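Local coordinates for GGDEF and EAL domain-containing protein (Vibrio cholerae O1 str. 2010EL-1786, PDB 6PWJ), which probably serves as a cyclic di-GMP-sensing signalling protein through its EAL domain, with GGDEF and EAL motifs that appear degenerate and so unlikely to be catalytic, at residues K4-E9 with S377-N382; F371-I376 with H404-F409. All coordinates share one frame; numbering follows the deposited sequence.

Interaction 1: K4-E9 with S377-N382; sequences KAQAKE and SRTAHN
Gln6 OE1 takes a weak hydrogen bond from Arg378 NE at 3.3 Å, bent to 121° at the hydrogen. The two side chains cross at about a right angle; the amide is turned 38° from the guanidinium plane, and OE1 comes in obliquely. Asn382 ND2 lies near the same oxygen, at 3.9 Å from Gln6 OE1, too far to count as a bond. Gln6 gets there by a bend: CG runs anti to the backbone N, then chi2 (65°) folds the amide over to Arg378, while CG itself rests 3.4 Å from Thr379 OG1. That hydroxyl is bonded within its own helix, to Ser375 O, and it meets Gln6 through contact with carbon. Beside it, Ala7 CB packs on Thr379 CG2 at 4.1 Å, and these two residues bring the backbones nearest, with CA atoms 5.7 Å apart. The small side chains suit a close pairing: the N-terminal helix 3-18 runs nearly antiparallel to helix 367-381 on the outside of the EAL barrel, their local axes 8.8 Å apart. Phe3 and Ala10 extend the packing on Thr379 along the first helix. One turn on from Gln6, Glu9 reaches the edge of the Arg378 guanidinium near its plane, a long salt bridge of 3.6 Å from Glu9 OE1 to Arg378 NH2. The position of that oxygen is less sure because it sits too close to the Gln6 amide in the model; its stronger partner is Ser375 OG. Phe405, in the loop before strand 408-410, also touches Arg378.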
ATOM      1  N   LYS A   4     -19.227  16.067  -4.970  1.00 60.04           N
ATOM      2  CA  LYS A   4     -18.160  17.015  -4.668  1.00 63.61           C
ATOM      3  C   LYS A   4     -18.235  17.492  -3.224  1.00 64.72           C
ATOM      4  O   LYS A   4     -17.202  17.721  -2.584  1.00 65.46           O
ATOM      5  CB  LYS A   4     -18.209  18.197  -5.637  1.00 66.74           C
ATOM      6  CG  LYS A   4     -17.834  17.825  -7.060  1.00 79.89           C
ATOM      7  CD  LYS A   4     -16.960  18.891  -7.702  1.00 89.14           C
ATOM      8  CE  LYS A   4     -16.385  18.406  -9.026  1.00 91.35           C
ATOM      9  NZ  LYS A   4     -15.484  19.415  -9.651  1.00 85.33           N
ATOM     10  N   ALA A   5     -19.447  17.641  -2.689  1.00 61.59           N
ATOM     11  CA  ALA A   5     -19.581  17.967  -1.273  1.00 46.41           C
ATOM     12  C   ALA A   5     -19.159  16.792  -0.400  1.00 54.60           C
ATOM     13  O   ALA A   5     -18.485  16.977   0.620  1.00 57.49           O
ATOM     14  CB  ALA A   5     -21.019  18.382  -0.965  1.00 48.83           C
ATOM     15  N   GLN A   6     -19.535  15.573  -0.794  1.00 59.15           N
ATOM     16  CA  GLN A   6     -19.173  14.394  -0.015  1.00 55.48           C
ATOM     17  C   GLN A   6     -17.679  14.111  -0.106  1.00 54.58           C
ATOM     18  O   GLN A   6     -17.027  13.834   0.908  1.00 37.76           O
ATOM     19  CB  GLN A   6     -19.981  13.187  -0.492  1.00 41.78           C
ATOM     20  CG  GLN A   6     -19.797  11.943   0.359  1.00 41.37           C
ATOM     21  CD  GLN A   6     -20.331  12.121   1.766  1.00 54.62           C
ATOM     22  OE1 GLN A   6     -21.542  12.114   1.989  1.00 50.75           O
ATOM     23  NE2 GLN A   6     -19.427  12.288   2.724  1.00 49.45           N
ATOM     24  N   ALA A   7     -17.119  14.171  -1.317  1.00 39.39           N
ATOM     25  CA  ALA A   7     -15.691  13.913  -1.481  1.00 39.05           C
ATOM     26  C   ALA A   7     -14.854  14.928  -0.717  1.00 47.85           C
ATOM     27  O   ALA A   7     -13.869  14.567  -0.063  1.00 45.51           O
ATOM     28  CB  ALA A   7     -15.321  13.920  -2.964  1.00 38.19           C
ATOM     29  N   LYS A   8     -15.225  16.209  -0.790  1.00 45.34           N
ATOM     30  CA  LYS A   8     -14.497  17.223  -0.038  1.00 55.38           C
ATOM     31  C   LYS A   8     -14.641  17.006   1.463  1.00 57.47           C
ATOM     32  O   LYS A   8     -13.702  17.270   2.224  1.00 57.69           O
ATOM     33  CB  LYS A   8     -14.976  18.620  -0.432  1.00 67.93           C
ATOM     34  CG  LYS A   8     -14.582  19.023  -1.845  1.00 81.76           C
ATOM     35  CD  LYS A   8     -15.124  20.396  -2.211  1.00 92.98           C
ATOM     36  CE  LYS A   8     -14.741  20.773  -3.634  1.00 93.52           C
ATOM     37  NZ  LYS A   8     -15.343  22.068  -4.052  1.00 91.21           N
ATOM     38  N   GLU A   9     -15.805  16.528   1.910  1.00 54.80           N
ATOM     39  CA  GLU A   9     -15.955  16.162   3.314  1.00 50.95           C
ATOM     40  C   GLU A   9     -15.043  14.997   3.673  1.00 51.92           C
ATOM     41  O   GLU A   9     -14.449  14.971   4.758  1.00 52.22           O
ATOM     42  CB  GLU A   9     -17.411  15.810   3.618  1.00 54.58           C
ATOM     43  CG  GLU A   9     -17.681  15.530   5.089  1.00 66.19           C
ATOM     44  CD  GLU A   9     -18.830  14.565   5.299  1.00 77.10           C
ATOM     45  OE1 GLU A   9     -18.959  13.612   4.502  1.00 77.31           O
ATOM     46  OE2 GLU A   9     -19.605  14.760   6.259  1.00 81.27           O
ATOM     47  N   SER A 377     -16.286   6.142   2.522  1.00 45.57           N
ATOM     48  CA  SER A 377     -17.067   5.051   1.950  1.00 39.99           C
ATOM     49  C   SER A 377     -18.359   5.557   1.318  1.00 44.02           C
ATOM     50  O   SER A 377     -18.787   5.037   0.280  1.00 34.38           O
ATOM     51  CB  SER A 377     -17.371   4.006   3.025  1.00 40.51           C
ATOM     52  OG  SER A 377     -16.176   3.531   3.621  1.00 40.65           O
ATOM     53  N   ARG A 378     -18.994   6.561   1.927  1.00 44.81           N
ATOM     54  CA  ARG A 378     -20.188   7.146   1.324  1.00 55.50           C
ATOM     55  C   ARG A 378     -19.885   7.718  -0.054  1.00 50.18           C
ATOM     56  O   ARG A 378     -20.716   7.633  -0.965  1.00 55.43           O
ATOM     57  CB  ARG A 378     -20.767   8.234   2.228  1.00 65.80           C
ATOM     58  CG  ARG A 378     -21.788   7.758   3.250  1.00 68.46           C
ATOM     59  CD  ARG A 378     -22.570   8.946   3.796  1.00 68.28           C
ATOM     60  NE  ARG A 378     -21.691   9.916   4.444  1.00 84.55           N
ATOM     61  CZ  ARG A 378     -21.786  10.281   5.719  1.00 82.95           C
ATOM     62  NH1 ARG A 378     -22.739   9.770   6.488  1.00 75.81           N
ATOM     63  NH2 ARG A 378     -20.935  11.166   6.222  1.00 71.38           N
ATOM     64  N   THR A 379     -18.697   8.309  -0.224  1.00 51.87           N
ATOM     65  CA  THR A 379     -18.346   8.921  -1.502  1.00 52.75           C
ATOM     66  C   THR A 379     -18.494   7.931  -2.650  1.00 54.87           C
ATOM     67  O   THR A 379     -19.014   8.278  -3.717  1.00 69.00           O
ATOM     68  CB  THR A 379     -16.923   9.472  -1.447  1.00 57.63           C
ATOM     69  OG1 THR A 379     -16.871  10.574  -0.532  1.00 65.59           O
ATOM     70  CG2 THR A 379     -16.482   9.940  -2.825  1.00 53.46           C
ATOM     71  N   ALA A 380     -18.047   6.689  -2.450  1.00 51.08           N
ATOM     72  CA  ALA A 380     -18.219   5.667  -3.475  1.00 45.14           C
ATOM     73  C   ALA A 380     -19.593   5.016  -3.401  1.00 49.49           C
ATOM     74  O   ALA A 380     -20.159   4.651  -4.438  1.00 54.82           O
ATOM     75  CB  ALA A 380     -17.126   4.605  -3.353  1.00 34.50           C
ATOM     76  N   HIS A 381     -20.147   4.874  -2.196  1.00 43.51           N
ATOM     77  CA  HIS A 381     -21.441   4.219  -2.043  1.00 47.29           C
ATOM     78  C   HIS A 381     -22.553   5.025  -2.707  1.00 43.59           C
ATOM     79  O   HIS A 381     -23.383   4.470  -3.436  1.00 44.90           O
ATOM     80  CB  HIS A 381     -21.747   3.999  -0.562  1.00 54.67           C
ATOM     81  CG  HIS A 381     -23.135   3.507  -0.299  1.00 65.75           C
ATOM     82  ND1 HIS A 381     -24.085   4.269   0.345  1.00 69.17           N
ATOM     83  CD2 HIS A 381     -23.736   2.333  -0.604  1.00 66.78           C
ATOM     84  CE1 HIS A 381     -25.211   3.583   0.432  1.00 65.73           C
ATOM     85  NE2 HIS A 381     -25.026   2.405  -0.136  1.00 67.33           N
ATOM     86  N   ASN A 382     -22.584   6.338  -2.468  1.00 54.70           N
ATOM     87  CA  ASN A 382     -23.636   7.171  -3.042  1.00 60.64           C
ATOM     88  C   ASN A 382     -23.582   7.225  -4.562  1.00 61.22           C
ATOM     89  O   ASN A 382     -24.501   7.779  -5.177  1.00 66.51           O
ATOM     90  CB  ASN A 382     -23.561   8.586  -2.465  1.00 65.74           C
ATOM     91  CG  ASN A 382     -23.914   8.632  -0.990  1.00 71.54           C
ATOM     92  OD1 ASN A 382     -24.497   7.690  -0.451  1.00 68.35           O
ATOM     93  ND2 ASN A 382     -23.564   9.730  -0.331  1.00 76.50           N
TER

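Interaction 2: F371-I376 with H404-F409; sequences FTLTSI and HFIEVF
Leu373 and His404 make the tight half of this contact. The leucine's CD2 methyl sits 3.5 Å from His404 CB, with its CG also close to that carbon at 3.7 Å, and the two side chains cross at about a right angle. Leu373 CG stands anti to the backbone N (chi1 177°), which carries the branch off the helix and toward the incoming loop. Its other methyl, CD1, meets Ile406 CD1 at 4.3 Å, a lighter apolar touch, and Leu401 and Leu364 add to the cover around the leucine. Thr374, on the neighbouring position of the helix, sets its hydroxyl beside the imidazole, with OG1 approaching His404 CD2 obliquely; no hydrogen bond joins them. The ring is held from elsewhere: ND1 bonds to Phe400 O, and the ring stacks on that of Phe400. In the EAL barrel, helix 367-381 is the crossover between parallel strands 353-356 and 386-389, and residues 404-407 are the turn from helix 395-402 into strand 408-410, the next parallel strand of the wall. Phe405 takes a left-handed backbone conformation (phi 69°) in this turn. Toward solvent the packing thins out. Thr374, His404 and Phe405 are all partly exposed, and there the threonine's CG2 methyl meets the Phe405 ring obliquely near CD1 and CE1, 3.7 Å from CD1. Phe405 also touches Ser377 and meets His381 with the ring planes at about 65°. The backbone of the turn is tied to the barrel, with Phe405 O accepting a hydrogen bond from Thr387 OG1.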
ATOM      1  N   PHE A 371     -15.334   8.611  11.415  1.00 44.90           N
ATOM      2  CA  PHE A 371     -15.960   9.548  10.489  1.00 32.82           C
ATOM      3  C   PHE A 371     -15.309   9.475   9.114  1.00 32.77           C
ATOM      4  O   PHE A 371     -16.001   9.478   8.089  1.00 38.63           O
ATOM      5  CB  PHE A 371     -15.877  10.969  11.046  1.00 43.53           C
ATOM      6  CG  PHE A 371     -16.513  11.130  12.396  1.00 52.35           C
ATOM      7  CD1 PHE A 371     -17.652  10.418  12.732  1.00 55.86           C
ATOM      8  CD2 PHE A 371     -15.969  11.993  13.331  1.00 54.11           C
ATOM      9  CE1 PHE A 371     -18.238  10.567  13.976  1.00 54.34           C
ATOM     10  CE2 PHE A 371     -16.549  12.146  14.575  1.00 52.84           C
ATOM     11  CZ  PHE A 371     -17.685  11.432  14.898  1.00 48.16           C
ATOM     12  N   THR A 372     -13.976   9.406   9.073  1.00 29.90           N
ATOM     13  CA  THR A 372     -13.278   9.305   7.795  1.00 31.94           C
ATOM     14  C   THR A 372     -13.709   8.058   7.033  1.00 28.85           C
ATOM     15  O   THR A 372     -13.899   8.103   5.812  1.00 40.23           O
ATOM     16  CB  THR A 372     -11.767   9.297   8.021  1.00 27.76           C
ATOM     17  OG1 THR A 372     -11.386  10.469   8.751  1.00 31.99           O
ATOM     18  CG2 THR A 372     -11.030   9.273   6.689  1.00 33.24           C
ATOM     19  N   LEU A 373     -13.870   6.937   7.737  1.00 32.56           N
ATOM     20  CA  LEU A 373     -14.311   5.709   7.083  1.00 28.38           C
ATOM     21  C   LEU A 373     -15.697   5.884   6.474  1.00 30.71           C
ATOM     22  O   LEU A 373     -15.910   5.591   5.291  1.00 29.99           O
ATOM     23  CB  LEU A 373     -14.301   4.552   8.083  1.00 37.76           C
ATOM     24  CG  LEU A 373     -14.804   3.202   7.571  1.00 38.21           C
ATOM     25  CD1 LEU A 373     -13.963   2.726   6.399  1.00 27.15           C
ATOM     26  CD2 LEU A 373     -14.798   2.177   8.692  1.00 37.48           C
ATOM     27  N   THR A 374     -16.652   6.366   7.270  1.00 30.99           N
ATOM     28  CA  THR A 374     -18.003   6.575   6.763  1.00 32.60           C
ATOM     29  C   THR A 374     -18.003   7.545   5.587  1.00 44.96           C
ATOM     30  O   THR A 374     -18.620   7.283   4.549  1.00 45.49           O
ATOM     31  CB  THR A 374     -18.910   7.089   7.881  1.00 33.96           C
ATOM     32  OG1 THR A 374     -18.953   6.127   8.942  1.00 55.52           O
ATOM     33  CG2 THR A 374     -20.317   7.322   7.355  1.00 35.85           C
ATOM     34  N   SER A 375     -17.304   8.672   5.733  1.00 49.37           N
ATOM     35  CA  SER A 375     -17.292   9.676   4.674  1.00 50.17           C
ATOM     36  C   SER A 375     -16.605   9.146   3.421  1.00 41.65           C
ATOM     37  O   SER A 375     -17.123   9.293   2.308  1.00 37.32           O
ATOM     38  CB  SER A 375     -16.607  10.950   5.170  1.00 50.91           C
ATOM     39  OG  SER A 375     -16.647  11.970   4.187  1.00 56.54           O
ATOM     40  N   ILE A 376     -15.435   8.523   3.585  1.00 40.71           N
ATOM     41  CA  ILE A 376     -14.703   8.002   2.434  1.00 47.47           C
ATOM     42  C   ILE A 376     -15.493   6.892   1.754  1.00 54.02           C
ATOM     43  O   ILE A 376     -15.396   6.707   0.534  1.00 48.51           O
ATOM     44  CB  ILE A 376     -13.304   7.518   2.865  1.00 45.04           C
ATOM     45  CG1 ILE A 376     -12.276   7.783   1.764  1.00 47.78           C
ATOM     46  CG2 ILE A 376     -13.334   6.037   3.207  1.00 56.39           C
ATOM     47  CD1 ILE A 376     -11.772   9.208   1.726  1.00 69.41           C
ATOM     48  N   HIS A 404     -20.340   1.399   8.893  1.00 36.47           N
ATOM     49  CA  HIS A 404     -19.647   2.531   8.293  1.00 41.59           C
ATOM     50  C   HIS A 404     -19.563   2.376   6.779  1.00 44.10           C
ATOM     51  O   HIS A 404     -18.549   2.692   6.153  1.00 39.64           O
ATOM     52  CB  HIS A 404     -18.261   2.704   8.911  1.00 39.63           C
ATOM     53  CG  HIS A 404     -18.296   3.022  10.373  1.00 47.73           C
ATOM     54  ND1 HIS A 404     -18.716   2.115  11.322  1.00 45.15           N
ATOM     55  CD2 HIS A 404     -17.978   4.153  11.049  1.00 50.59           C
ATOM     56  CE1 HIS A 404     -18.648   2.669  12.519  1.00 46.54           C
ATOM     57  NE2 HIS A 404     -18.203   3.906  12.381  1.00 52.00           N
ATOM     58  N   PHE A 405     -20.641   1.868   6.178  1.00 44.19           N
ATOM     59  CA  PHE A 405     -20.834   1.873   4.730  1.00 47.14           C
ATOM     60  C   PHE A 405     -19.872   0.942   3.998  1.00 49.78           C
ATOM     61  O   PHE A 405     -19.521   1.189   2.841  1.00 51.97           O
ATOM     62  CB  PHE A 405     -20.737   3.293   4.167  1.00 34.71           C
ATOM     63  CG  PHE A 405     -21.975   4.111   4.390  1.00 42.48           C
ATOM     64  CD1 PHE A 405     -22.203   4.730   5.608  1.00 47.88           C
ATOM     65  CD2 PHE A 405     -22.919   4.249   3.386  1.00 44.55           C
ATOM     66  CE1 PHE A 405     -23.348   5.476   5.818  1.00 39.06           C
ATOM     67  CE2 PHE A 405     -24.064   4.994   3.590  1.00 44.06           C
ATOM     68  CZ  PHE A 405     -24.279   5.609   4.807  1.00 40.64           C
ATOM     69  N   ILE A 406     -19.443  -0.133   4.651  1.00 44.96           N
ATOM     70  CA  ILE A 406     -18.735  -1.223   3.991  1.00 44.44           C
ATOM     71  C   ILE A 406     -19.742  -2.329   3.715  1.00 44.63           C
ATOM     72  O   ILE A 406     -20.467  -2.758   4.622  1.00 46.73           O
ATOM     73  CB  ILE A 406     -17.565  -1.738   4.847  1.00 43.43           C
ATOM     74  CG1 ILE A 406     -16.559  -0.615   5.104  1.00 35.56           C
ATOM     75  CG2 ILE A 406     -16.887  -2.916   4.161  1.00 29.15           C
ATOM     76  CD1 ILE A 406     -15.919  -0.069   3.847  1.00 28.60           C
ATOM     77  N   GLU A 407     -19.799  -2.783   2.464  1.00 44.22           N
ATOM     78  CA  GLU A 407     -20.796  -3.757   2.039  1.00 49.23           C
ATOM     79  C   GLU A 407     -20.227  -5.134   1.744  1.00 37.64           C
ATOM     80  O   GLU A 407     -20.934  -6.128   1.919  1.00 37.98           O
ATOM     81  CB  GLU A 407     -21.534  -3.247   0.795  1.00 59.49           C
ATOM     82  CG  GLU A 407     -22.287  -1.946   1.020  1.00 83.65           C
ATOM     83  CD  GLU A 407     -22.971  -1.440  -0.236  1.00107.16           C
ATOM     84  OE1 GLU A 407     -22.588  -1.879  -1.341  1.00116.36           O
ATOM     85  OE2 GLU A 407     -23.893  -0.606  -0.117  1.00116.92           O
ATOM     86  N   VAL A 408     -18.977  -5.218   1.299  1.00 31.85           N
ATOM     87  CA  VAL A 408     -18.323  -6.487   1.007  1.00 39.79           C
ATOM     88  C   VAL A 408     -17.093  -6.608   1.893  1.00 41.16           C
ATOM     89  O   VAL A 408     -16.381  -5.624   2.123  1.00 42.78           O
ATOM     90  CB  VAL A 408     -17.942  -6.605  -0.482  1.00 39.90           C
ATOM     91  CG1 VAL A 408     -17.105  -7.850  -0.717  1.00 37.30           C
ATOM     92  CG2 VAL A 408     -19.195  -6.630  -1.343  1.00 33.28           C
ATOM     93  N   PHE A 409     -16.845  -7.818   2.388  1.00 32.81           N
ATOM     94  CA  PHE A 409     -15.785  -8.059   3.352  1.00 28.82           C
ATOM     95  C   PHE A 409     -14.910  -9.213   2.883  1.00 36.93           C
ATOM     96  O   PHE A 409     -15.384 -10.160   2.250  1.00 48.34           O
ATOM     97  CB  PHE A 409     -16.364  -8.357   4.737  1.00 29.14           C
ATOM     98  CG  PHE A 409     -17.433  -7.391   5.158  1.00 32.68           C
ATOM     99  CD1 PHE A 409     -18.760  -7.622   4.834  1.00 39.98           C
ATOM    100  CD2 PHE A 409     -17.108  -6.244   5.863  1.00 33.49           C
ATOM    101  CE1 PHE A 409     -19.745  -6.732   5.214  1.00 47.76           C
ATOM    102  CE2 PHE A 409     -18.089  -5.350   6.246  1.00 41.22           C
ATOM    103  CZ  PHE A 409     -19.409  -5.594   5.921  1.00 51.30           C
TER

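From the N terminus, residues 4-9 lie on the first helix, and their partner 377-382 comes only after the GGDEF domain and most of the EAL barrel, so interaction 1 closes a loop of nearly the whole chain. Interaction 2 is local by comparison: it opens at 371-376, before the first loop has closed, and ends at 404-409, after it, so the two contacts cross. Both use helix 367-381, which packs against the N-terminal helix and also against the turn before strand 408-410. They adjoin each other along this helix, which links the N-terminal helix to the barrel wall.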